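Local coordinates for sporulation-control protein spo0M (Bacillus subtilis, PDB 5CL2) that controls the expression of spo0A and is required for the cell to pass the morphological stage 0 of sporulation, at residues T51-R63 / D152-F165. Numbering follows the deposited sequence.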
ATOM      1  N   THR A  51     -10.186  -9.453  -7.172  1.00 47.33           N
ATOM      2  CA  THR A  51      -9.900 -10.825  -6.820  1.00 51.13           C
ATOM      3  C   THR A  51     -10.629 -11.082  -5.514  1.00 48.94           C
ATOM      4  O   THR A  51     -11.502 -10.279  -5.146  1.00 49.08           O
ATOM      5  CB  THR A  51      -8.378 -11.095  -6.725  1.00 47.69           C
ATOM      6  OG1 THR A  51      -8.161 -12.504  -6.623  1.00 51.71           O
ATOM      7  CG2 THR A  51      -7.738 -10.347  -5.565  1.00 48.14           C
ATOM      8  N   ARG A  52     -10.363 -12.228  -4.884  1.00 40.09           N
ATOM      9  CA  ARG A  52     -10.921 -12.548  -3.580  1.00 44.69           C
ATOM     10  C   ARG A  52      -9.794 -12.985  -2.641  1.00 50.15           C
ATOM     11  O   ARG A  52      -8.758 -13.477  -3.080  1.00 48.61           O
ATOM     12  CB  ARG A  52     -11.950 -13.670  -3.673  1.00 51.19           C
ATOM     13  CG  ARG A  52     -12.659 -13.774  -4.988  1.00 60.96           C
ATOM     14  CD  ARG A  52     -13.339 -15.124  -5.102  1.00 69.14           C
ATOM     15  NE  ARG A  52     -12.387 -16.224  -4.978  1.00 70.92           N
ATOM     16  CZ  ARG A  52     -12.626 -17.468  -5.385  1.00 76.63           C
ATOM     17  NH1 ARG A  52     -13.797 -17.781  -5.938  1.00 71.41           N
ATOM     18  NH2 ARG A  52     -11.697 -18.404  -5.229  1.00 74.19           N
ATOM     19  N   TYR A  53      -9.991 -12.819  -1.346  1.00 44.80           N
ATOM     20  CA  TYR A  53      -8.990 -13.294  -0.417  1.00 51.66           C
ATOM     21  C   TYR A  53      -9.647 -13.929   0.785  1.00 50.95           C
ATOM     22  O   TYR A  53     -10.824 -13.668   1.070  1.00 44.46           O
ATOM     23  CB  TYR A  53      -8.039 -12.172  -0.006  1.00 47.61           C
ATOM     24  CG  TYR A  53      -8.618 -11.071   0.851  1.00 48.72           C
ATOM     25  CD1 TYR A  53      -9.318 -10.006   0.290  1.00 46.46           C
ATOM     26  CD2 TYR A  53      -8.427 -11.078   2.227  1.00 49.75           C
ATOM     27  CE1 TYR A  53      -9.825  -8.982   1.095  1.00 51.12           C
ATOM     28  CE2 TYR A  53      -8.913 -10.071   3.033  1.00 47.45           C
ATOM     29  CZ  TYR A  53      -9.603  -9.027   2.479  1.00 52.08           C
ATOM     30  OH  TYR A  53     -10.071  -8.048   3.331  1.00 51.75           O
ATOM     31  N   VAL A  54      -8.886 -14.780   1.474  1.00 53.51           N
ATOM     32  CA  VAL A  54      -9.453 -15.568   2.564  1.00 50.77           C
ATOM     33  C   VAL A  54      -9.248 -14.850   3.884  1.00 51.01           C
ATOM     34  O   VAL A  54      -8.184 -14.281   4.156  1.00 51.37           O
ATOM     35  CB  VAL A  54      -8.839 -16.980   2.651  1.00 54.19           C
ATOM     36  CG1 VAL A  54      -9.549 -17.800   3.732  1.00 55.42           C
ATOM     37  CG2 VAL A  54      -8.959 -17.689   1.329  1.00 52.61           C
ATOM     38  N   ILE A  55     -10.311 -14.856   4.672  1.00 50.49           N
ATOM     39  CA  ILE A  55     -10.310 -14.437   6.060  1.00 49.73           C
ATOM     40  C   ILE A  55     -10.790 -15.604   6.920  1.00 53.72           C
ATOM     41  O   ILE A  55     -11.900 -16.108   6.738  1.00 57.37           O
ATOM     42  CB  ILE A  55     -11.229 -13.237   6.296  1.00 51.41           C
ATOM     43  CG1 ILE A  55     -10.727 -11.997   5.548  1.00 48.31           C
ATOM     44  CG2 ILE A  55     -11.392 -12.974   7.784  1.00 49.21           C
ATOM     45  CD1 ILE A  55     -11.652 -10.824   5.728  1.00 49.70           C
ATOM     46  N   VAL A  56      -9.947 -16.052   7.843  1.00 56.24           N
ATOM     47  CA  VAL A  56     -10.326 -17.158   8.710  1.00 55.89           C
ATOM     48  C   VAL A  56     -10.721 -16.648  10.092  1.00 53.88           C
ATOM     49  O   VAL A  56      -9.988 -15.891  10.715  1.00 57.58           O
ATOM     50  CB  VAL A  56      -9.197 -18.187   8.813  1.00 58.80           C
ATOM     51  CG1 VAL A  56      -9.599 -19.348   9.716  1.00 54.74           C
ATOM     52  CG2 VAL A  56      -8.850 -18.699   7.417  1.00 59.68           C
ATOM     53  N   LYS A  57     -11.928 -17.003  10.519  1.00 59.02           N
ATOM     54  CA  LYS A  57     -12.389 -16.706  11.874  1.00 64.91           C
ATOM     55  C   LYS A  57     -12.909 -17.965  12.540  1.00 64.74           C
ATOM     56  O   LYS A  57     -13.783 -18.630  11.994  1.00 63.71           O
ATOM     57  CB  LYS A  57     -13.497 -15.650  11.892  1.00 66.02           C
ATOM     58  CG  LYS A  57     -13.698 -15.008  13.282  1.00 67.07           C
ATOM     59  CD  LYS A  57     -15.180 -14.684  13.532  1.00 68.69           C
ATOM     60  CE  LYS A  57     -15.477 -14.298  14.971  1.00 67.84           C
ATOM     61  NZ  LYS A  57     -14.402 -13.476  15.591  1.00 73.72           N
ATOM     62  N   ASP A  58     -12.371 -18.285  13.714  1.00 57.78           N
ATOM     63  CA  ASP A  58     -12.792 -19.468  14.462  1.00 56.60           C
ATOM     64  C   ASP A  58     -12.740 -20.718  13.594  1.00 55.25           C
ATOM     65  O   ASP A  58     -13.670 -21.518  13.603  1.00 58.90           O
ATOM     66  CB  ASP A  58     -14.215 -19.282  15.014  1.00 55.56           C
ATOM     67  CG  ASP A  58     -14.318 -18.097  15.966  1.00 58.47           C
ATOM     68  OD1 ASP A  58     -13.274 -17.675  16.513  1.00 63.74           O
ATOM     69  OD2 ASP A  58     -15.446 -17.613  16.199  1.00 59.43           O
ATOM     70  N   ASP A  59     -11.647 -20.857  12.848  1.00 58.00           N
ATOM     71  CA  ASP A  59     -11.427 -21.947  11.890  1.00 60.94           C
ATOM     72  C   ASP A  59     -12.519 -22.107  10.806  1.00 64.93           C
ATOM     73  O   ASP A  59     -12.776 -23.227  10.350  1.00 67.15           O
ATOM     74  CB  ASP A  59     -11.244 -23.287  12.617  1.00 57.52           C
ATOM     75  CG  ASP A  59      -9.941 -23.347  13.429  1.00 59.75           C
ATOM     76  OD1 ASP A  59      -8.868 -23.050  12.854  1.00 57.10           O
ATOM     77  OD2 ASP A  59      -9.996 -23.698  14.634  1.00 55.90           O
ATOM     78  N   GLU A  60     -13.134 -21.012  10.364  1.00 63.27           N
ATOM     79  CA  GLU A  60     -13.913 -21.107   9.126  1.00 65.83           C
ATOM     80  C   GLU A  60     -13.413 -20.054   8.148  1.00 59.87           C
ATOM     81  O   GLU A  60     -13.059 -18.916   8.533  1.00 55.49           O
ATOM     82  CB  GLU A  60     -15.424 -20.928   9.364  1.00 68.54           C
ATOM     83  CG  GLU A  60     -15.758 -19.867  10.384  1.00 72.35           C
ATOM     84  CD  GLU A  60     -17.090 -20.038  11.099  1.00 80.69           C
ATOM     85  OE1 GLU A  60     -17.793 -21.051  10.861  1.00 80.12           O
ATOM     86  OE2 GLU A  60     -17.395 -19.162  11.951  1.00 80.52           O
ATOM     87  N   GLU A  61     -13.337 -20.485   6.893  1.00 57.01           N
ATOM     88  CA  GLU A  61     -12.949 -19.648   5.771  1.00 60.17           C
ATOM     89  C   GLU A  61     -14.127 -18.807   5.281  1.00 58.78           C
ATOM     90  O   GLU A  61     -15.211 -19.329   5.023  1.00 58.50           O
ATOM     91  CB  GLU A  61     -12.417 -20.511   4.630  1.00 62.73           C
ATOM     92  CG  GLU A  61     -11.066 -21.157   4.915  1.00 70.35           C
ATOM     93  CD  GLU A  61     -10.579 -21.999   3.749  1.00 73.80           C
ATOM     94  OE1 GLU A  61     -11.365 -22.189   2.785  1.00 72.92           O
ATOM     95  OE2 GLU A  61      -9.412 -22.450   3.795  1.00 68.37           O
ATOM     96  N   HIS A  62     -13.904 -17.500   5.208  1.00 62.53           N
ATOM     97  CA  HIS A  62     -14.791 -16.545   4.544  1.00 61.15           C
ATOM     98  C   HIS A  62     -13.977 -15.964   3.401  1.00 58.02           C
ATOM     99  O   HIS A  62     -12.847 -15.536   3.643  1.00 53.14           O
ATOM    100  CB  HIS A  62     -15.239 -15.429   5.509  1.00 60.84           C
ATOM    101  CG  HIS A  62     -15.825 -15.940   6.786  1.00 67.67           C
ATOM    102  ND1 HIS A  62     -17.140 -16.354   6.890  1.00 77.29           N
ATOM    103  CD2 HIS A  62     -15.271 -16.144   8.005  1.00 69.80           C
ATOM    104  CE1 HIS A  62     -17.370 -16.777   8.123  1.00 76.44           C
ATOM    105  NE2 HIS A  62     -16.252 -16.660   8.819  1.00 69.21           N
ATOM    106  N   ARG A  63     -14.489 -15.965   2.174  1.00 50.55           N
ATOM    107  CA  ARG A  63     -13.799 -15.265   1.094  1.00 46.93           C
ATOM    108  C   ARG A  63     -14.469 -13.924   0.786  1.00 51.16           C
ATOM    109  O   ARG A  63     -15.694 -13.825   0.677  1.00 46.25           O
ATOM    110  CB  ARG A  63     -13.718 -16.094  -0.174  1.00 53.64           C
ATOM    111  CG  ARG A  63     -12.633 -17.113  -0.156  1.00 58.19           C
ATOM    112  CD  ARG A  63     -12.563 -17.852  -1.480  1.00 69.12           C
ATOM    113  NE  ARG A  63     -11.540 -18.892  -1.418  1.00 72.55           N
ATOM    114  CZ  ARG A  63     -10.266 -18.719  -1.768  1.00 72.78           C
ATOM    115  NH1 ARG A  63      -9.827 -17.533  -2.210  1.00 65.98           N
ATOM    116  NH2 ARG A  63      -9.425 -19.740  -1.668  1.00 73.73           N
ATOM    117  N   ASP A 152      -2.650 -18.892  -2.401  1.00 51.30           N
ATOM    118  CA  ASP A 152      -3.942 -18.234  -2.228  1.00 46.77           C
ATOM    119  C   ASP A 152      -3.740 -16.821  -1.737  1.00 49.60           C
ATOM    120  O   ASP A 152      -2.657 -16.464  -1.266  1.00 51.88           O
ATOM    121  CB  ASP A 152      -4.835 -19.011  -1.251  1.00 47.60           C
ATOM    122  CG  ASP A 152      -6.331 -18.909  -1.597  1.00 62.27           C
ATOM    123  OD1 ASP A 152      -6.750 -17.945  -2.283  1.00 61.06           O
ATOM    124  OD2 ASP A 152      -7.103 -19.801  -1.180  1.00 63.48           O
ATOM    125  N   CYS A 153      -4.770 -16.000  -1.860  1.00 47.67           N
ATOM    126  CA  CYS A 153      -4.699 -14.648  -1.319  1.00 49.47           C
ATOM    127  C   CYS A 153      -5.251 -14.657   0.105  1.00 47.75           C
ATOM    128  O   CYS A 153      -6.386 -15.096   0.347  1.00 48.91           O
ATOM    129  CB  CYS A 153      -5.441 -13.662  -2.226  1.00 48.10           C
ATOM    130  SG  CYS A 153      -4.636 -13.558  -3.824  1.00 56.99           S
ATOM    131  N   GLU A 154      -4.422 -14.207   1.041  1.00 47.41           N
ATOM    132  CA  GLU A 154      -4.727 -14.304   2.459  1.00 44.72           C
ATOM    133  C   GLU A 154      -4.809 -12.913   3.056  1.00 43.50           C
ATOM    134  O   GLU A 154      -4.036 -12.015   2.697  1.00 42.26           O
ATOM    135  CB  GLU A 154      -3.654 -15.101   3.208  1.00 49.86           C
ATOM    136  CG  GLU A 154      -3.353 -16.503   2.705  1.00 49.96           C
ATOM    137  CD  GLU A 154      -4.403 -17.538   3.073  1.00 55.83           C
ATOM    138  OE1 GLU A 154      -4.981 -17.486   4.183  1.00 57.34           O
ATOM    139  OE2 GLU A 154      -4.584 -18.477   2.281  1.00 58.97           O
ATOM    140  N   GLN A 155      -5.749 -12.737   3.969  1.00 40.99           N
ATOM    141  CA  GLN A 155      -5.870 -11.506   4.723  1.00 45.10           C
ATOM    142  C   GLN A 155      -4.513 -11.141   5.353  1.00 50.86           C
ATOM    143  O   GLN A 155      -3.866 -12.008   5.967  1.00 44.43           O
ATOM    144  CB  GLN A 155      -6.924 -11.703   5.809  1.00 49.00           C
ATOM    145  CG  GLN A 155      -6.866 -10.707   6.921  1.00 49.59           C
ATOM    146  CD  GLN A 155      -7.753 -11.089   8.066  1.00 50.14           C
ATOM    147  OE1 GLN A 155      -7.737 -12.237   8.533  1.00 50.84           O
ATOM    148  NE2 GLN A 155      -8.589 -10.145   8.496  1.00 49.60           N
ATOM    149  N   ALA A 156      -4.037  -9.907   5.160  1.00 47.42           N
ATOM    150  CA  ALA A 156      -2.734  -9.540   5.737  1.00 44.74           C
ATOM    151  C   ALA A 156      -2.591  -8.081   6.240  1.00 43.57           C
ATOM    152  O   ALA A 156      -1.685  -7.351   5.810  1.00 41.13           O
ATOM    153  CB  ALA A 156      -1.629  -9.849   4.725  1.00 40.93           C
ATOM    154  N   PRO A 157      -3.408  -7.685   7.230  1.00 41.38           N
ATOM    155  CA  PRO A 157      -3.266  -6.338   7.796  1.00 44.28           C
ATOM    156  C   PRO A 157      -1.895  -6.089   8.398  1.00 47.28           C
ATOM    157  O   PRO A 157      -1.459  -4.940   8.406  1.00 49.18           O
ATOM    158  CB  PRO A 157      -4.337  -6.295   8.900  1.00 44.73           C
ATOM    159  CG  PRO A 157      -4.612  -7.724   9.232  1.00 46.88           C
ATOM    160  CD  PRO A 157      -4.450  -8.463   7.923  1.00 43.22           C
ATOM    161  N   TYR A 158      -1.218  -7.134   8.872  1.00 46.44           N
ATOM    162  CA  TYR A 158       0.099  -6.976   9.500  1.00 45.93           C
ATOM    163  C   TYR A 158       1.136  -6.263   8.636  1.00 47.18           C
ATOM    164  O   TYR A 158       1.942  -5.486   9.150  1.00 46.36           O
ATOM    165  CB  TYR A 158       0.624  -8.347   9.920  1.00 52.25           C
ATOM    166  CG  TYR A 158       2.017  -8.375  10.517  1.00 55.25           C
ATOM    167  CD1 TYR A 158       2.271  -7.945  11.820  1.00 55.11           C
ATOM    168  CD2 TYR A 158       3.084  -8.865   9.773  1.00 58.46           C
ATOM    169  CE1 TYR A 158       3.561  -8.005  12.348  1.00 52.91           C
ATOM    170  CE2 TYR A 158       4.356  -8.923  10.291  1.00 57.54           C
ATOM    171  CZ  TYR A 158       4.591  -8.496  11.563  1.00 55.24           C
ATOM    172  OH  TYR A 158       5.881  -8.588  12.012  1.00 58.31           O
ATOM    173  N   PHE A 159       1.101  -6.496   7.323  1.00 48.24           N
ATOM    174  CA  PHE A 159       2.077  -5.894   6.407  1.00 44.39           C
ATOM    175  C   PHE A 159       1.680  -4.499   5.913  1.00 48.23           C
ATOM    176  O   PHE A 159       2.489  -3.789   5.295  1.00 47.22           O
ATOM    177  CB  PHE A 159       2.295  -6.809   5.213  1.00 44.33           C
ATOM    178  CG  PHE A 159       2.908  -8.129   5.576  1.00 50.86           C
ATOM    179  CD1 PHE A 159       4.175  -8.187   6.127  1.00 51.12           C
ATOM    180  CD2 PHE A 159       2.209  -9.305   5.396  1.00 45.46           C
ATOM    181  CE1 PHE A 159       4.735  -9.402   6.481  1.00 55.66           C
ATOM    182  CE2 PHE A 159       2.773 -10.516   5.725  1.00 53.86           C
ATOM    183  CZ  PHE A 159       4.040 -10.567   6.280  1.00 51.24           C
ATOM    184  N   GLN A 160       0.444  -4.098   6.199  1.00 44.88           N
ATOM    185  CA  GLN A 160      -0.023  -2.752   5.846  1.00 49.80           C
ATOM    186  C   GLN A 160       0.290  -2.345   4.396  1.00 49.52           C
ATOM    187  O   GLN A 160       0.765  -1.238   4.144  1.00 50.56           O
ATOM    188  CB  GLN A 160       0.576  -1.712   6.812  1.00 46.95           C
ATOM    189  CG  GLN A 160       0.154  -1.934   8.294  1.00 48.82           C
ATOM    190  CD  GLN A 160       0.582  -0.814   9.240  1.00 51.77           C
ATOM    191  OE1 GLN A 160       0.760   0.349   8.835  1.00 47.93           O
ATOM    192  NE2 GLN A 160       0.726  -1.160  10.527  1.00 56.05           N
ATOM    193  N   ARG A 161       0.018  -3.243   3.451  1.00 43.53           N
ATOM    194  CA  ARG A 161       0.263  -2.961   2.035  1.00 50.25           C
ATOM    195  C   ARG A 161      -0.898  -2.157   1.411  1.00 47.47           C
ATOM    196  O   ARG A 161      -1.912  -1.867   2.065  1.00 39.33           O
ATOM    197  CB  ARG A 161       0.443  -4.262   1.251  1.00 49.63           C
ATOM    198  CG  ARG A 161       1.263  -5.312   1.962  1.00 47.05           C
ATOM    199  CD  ARG A 161       2.673  -4.846   2.055  1.00 50.73           C
ATOM    200  NE  ARG A 161       3.273  -4.758   0.730  1.00 58.60           N
ATOM    201  CZ  ARG A 161       4.423  -4.139   0.490  1.00 58.28           C
ATOM    202  NH1 ARG A 161       5.057  -3.549   1.488  1.00 55.75           N
ATOM    203  NH2 ARG A 161       4.927  -4.093  -0.737  1.00 55.31           N
ATOM    204  N   ARG A 162      -0.752  -1.846   0.128  1.00 50.27           N
ATOM    205  CA  ARG A 162      -1.795  -1.156  -0.613  1.00 44.29           C
ATOM    206  C   ARG A 162      -3.080  -1.987  -0.584  1.00 44.22           C
ATOM    207  O   ARG A 162      -4.153  -1.477  -0.247  1.00 44.24           O
ATOM    208  CB  ARG A 162      -1.336  -0.907  -2.044  1.00 45.75           C
ATOM    209  CG  ARG A 162      -2.250   0.038  -2.800  1.00 47.91           C
ATOM    210  CD  ARG A 162      -1.863   0.189  -4.264  1.00 47.58           C
ATOM    211  NE  ARG A 162      -2.092  -1.024  -5.051  1.00 48.24           N
ATOM    212  CZ  ARG A 162      -3.202  -1.270  -5.745  1.00 48.26           C
ATOM    213  NH1 ARG A 162      -4.206  -0.410  -5.696  1.00 48.96           N
ATOM    214  NH2 ARG A 162      -3.324  -2.392  -6.453  1.00 42.64           N
ATOM    215  N   LEU A 163      -2.957  -3.279  -0.872  1.00 44.51           N
ATOM    216  CA  LEU A 163      -4.092  -4.202  -0.794  1.00 43.62           C
ATOM    217  C   LEU A 163      -4.169  -4.849   0.603  1.00 49.63           C
ATOM    218  O   LEU A 163      -3.174  -4.965   1.288  1.00 41.91           O
ATOM    219  CB  LEU A 163      -3.952  -5.266  -1.872  1.00 42.83           C
ATOM    220  CG  LEU A 163      -3.845  -4.647  -3.260  1.00 48.26           C
ATOM    221  CD1 LEU A 163      -3.586  -5.743  -4.298  1.00 48.33           C
ATOM    222  CD2 LEU A 163      -5.157  -3.881  -3.574  1.00 45.96           C
ATOM    223  N   PRO A 164      -5.370  -5.246   1.026  1.00 48.78           N
ATOM    224  CA  PRO A 164      -5.633  -5.900   2.312  1.00 36.62           C
ATOM    225  C   PRO A 164      -5.096  -7.327   2.419  1.00 45.62           C
ATOM    226  O   PRO A 164      -5.105  -7.905   3.516  1.00 45.98           O
ATOM    227  CB  PRO A 164      -7.159  -5.890   2.400  1.00 41.81           C
ATOM    228  CG  PRO A 164      -7.627  -5.802   0.919  1.00 38.71           C
ATOM    229  CD  PRO A 164      -6.605  -4.920   0.285  1.00 38.16           C
ATOM    230  N   PHE A 165      -4.673  -7.900   1.297  1.00 45.74           N
ATOM    231  CA  PHE A 165      -4.209  -9.283   1.262  1.00 44.57           C
ATOM    232  C   PHE A 165      -2.793  -9.449   0.713  1.00 43.03           C
ATOM    233  O   PHE A 165      -2.254  -8.544   0.103  1.00 46.50           O
ATOM    234  CB  PHE A 165      -5.164 -10.124   0.412  1.00 42.89           C
ATOM    235  CG  PHE A 165      -5.180  -9.713  -1.031  1.00 46.40           C
ATOM    236  CD1 PHE A 165      -4.258 -10.234  -1.930  1.00 44.53           C
ATOM    237  CD2 PHE A 165      -6.123  -8.791  -1.485  1.00 45.09           C
ATOM    238  CE1 PHE A 165      -4.271  -9.836  -3.263  1.00 45.89           C
ATOM    239  CE2 PHE A 165      -6.141  -8.397  -2.804  1.00 44.14           C
ATOM    240  CZ  PHE A 165      -5.206  -8.919  -3.692  1.00 47.88           C
TER
HETATM  241  O   HOH W   1      -6.423 -15.668   6.041  1.00 52.62           O
HETATM  242  O   HOH W   2      -7.400 -14.918   8.266  1.00 55.36           O
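Asp152 OD1 takes two donors, one of them from across the contact. Arg63 NH1 meets the syn lone pair of Asp152 OD1 at 3.1 Å, with OD1 close to the plane of the guanidinium, while the backbone N of Cys153 reaches OD1 from the anti side, tilted out of the carboxylate plane, at 2.8 Å. Guanidinium and carboxylate are nearly coplanar (27°), and Arg63 NH2 completes the salt bridge at Asp152 OD2, though that modelled separation is too short to be trusted. Val54 CG2 sits over the centre of one guanidinium face and NH2 of Arg52, itself paired with Glu105, near the rim of the other, which probably limits tilting of the group.

The backbones join through a single bridge: Val54 N donates to Cys153 O (2.8 Å) and Val54 O receives Gln155 N (2.9 Å). Water also donates to Val54 O and links it to Glu154 OE1, whose salt-bridge partner is Arg210.

A chi1 of 69° carries the Tyr53 ring across Gln155, Pro164 and Phe165. Tyr53 CB meets Phe165 CB at 3.6 Å, Gln155 CB approaches the ring edge in plane, and Pro164 CG packs against Tyr53 CE1 at 3.9 Å. The Tyr53 and Phe165 rings are slid apart, centroids 5.7 Å distant. Replacing this tyrosine by alanine would probably open a gap beside Pro164 and Gln155 and leave Phe165 without its ring neighbour.

Segments 51-57 and 152-155 run roughly alike, 52° apart, and Val54 bonds Cys153 O and Gln155 N in a parallel-type bridge. In this protein of an arrestin-like clan, that bridge, the Asp152-Arg63 pair and the Tyr53 packing probably hold the two sheets in a set orientation.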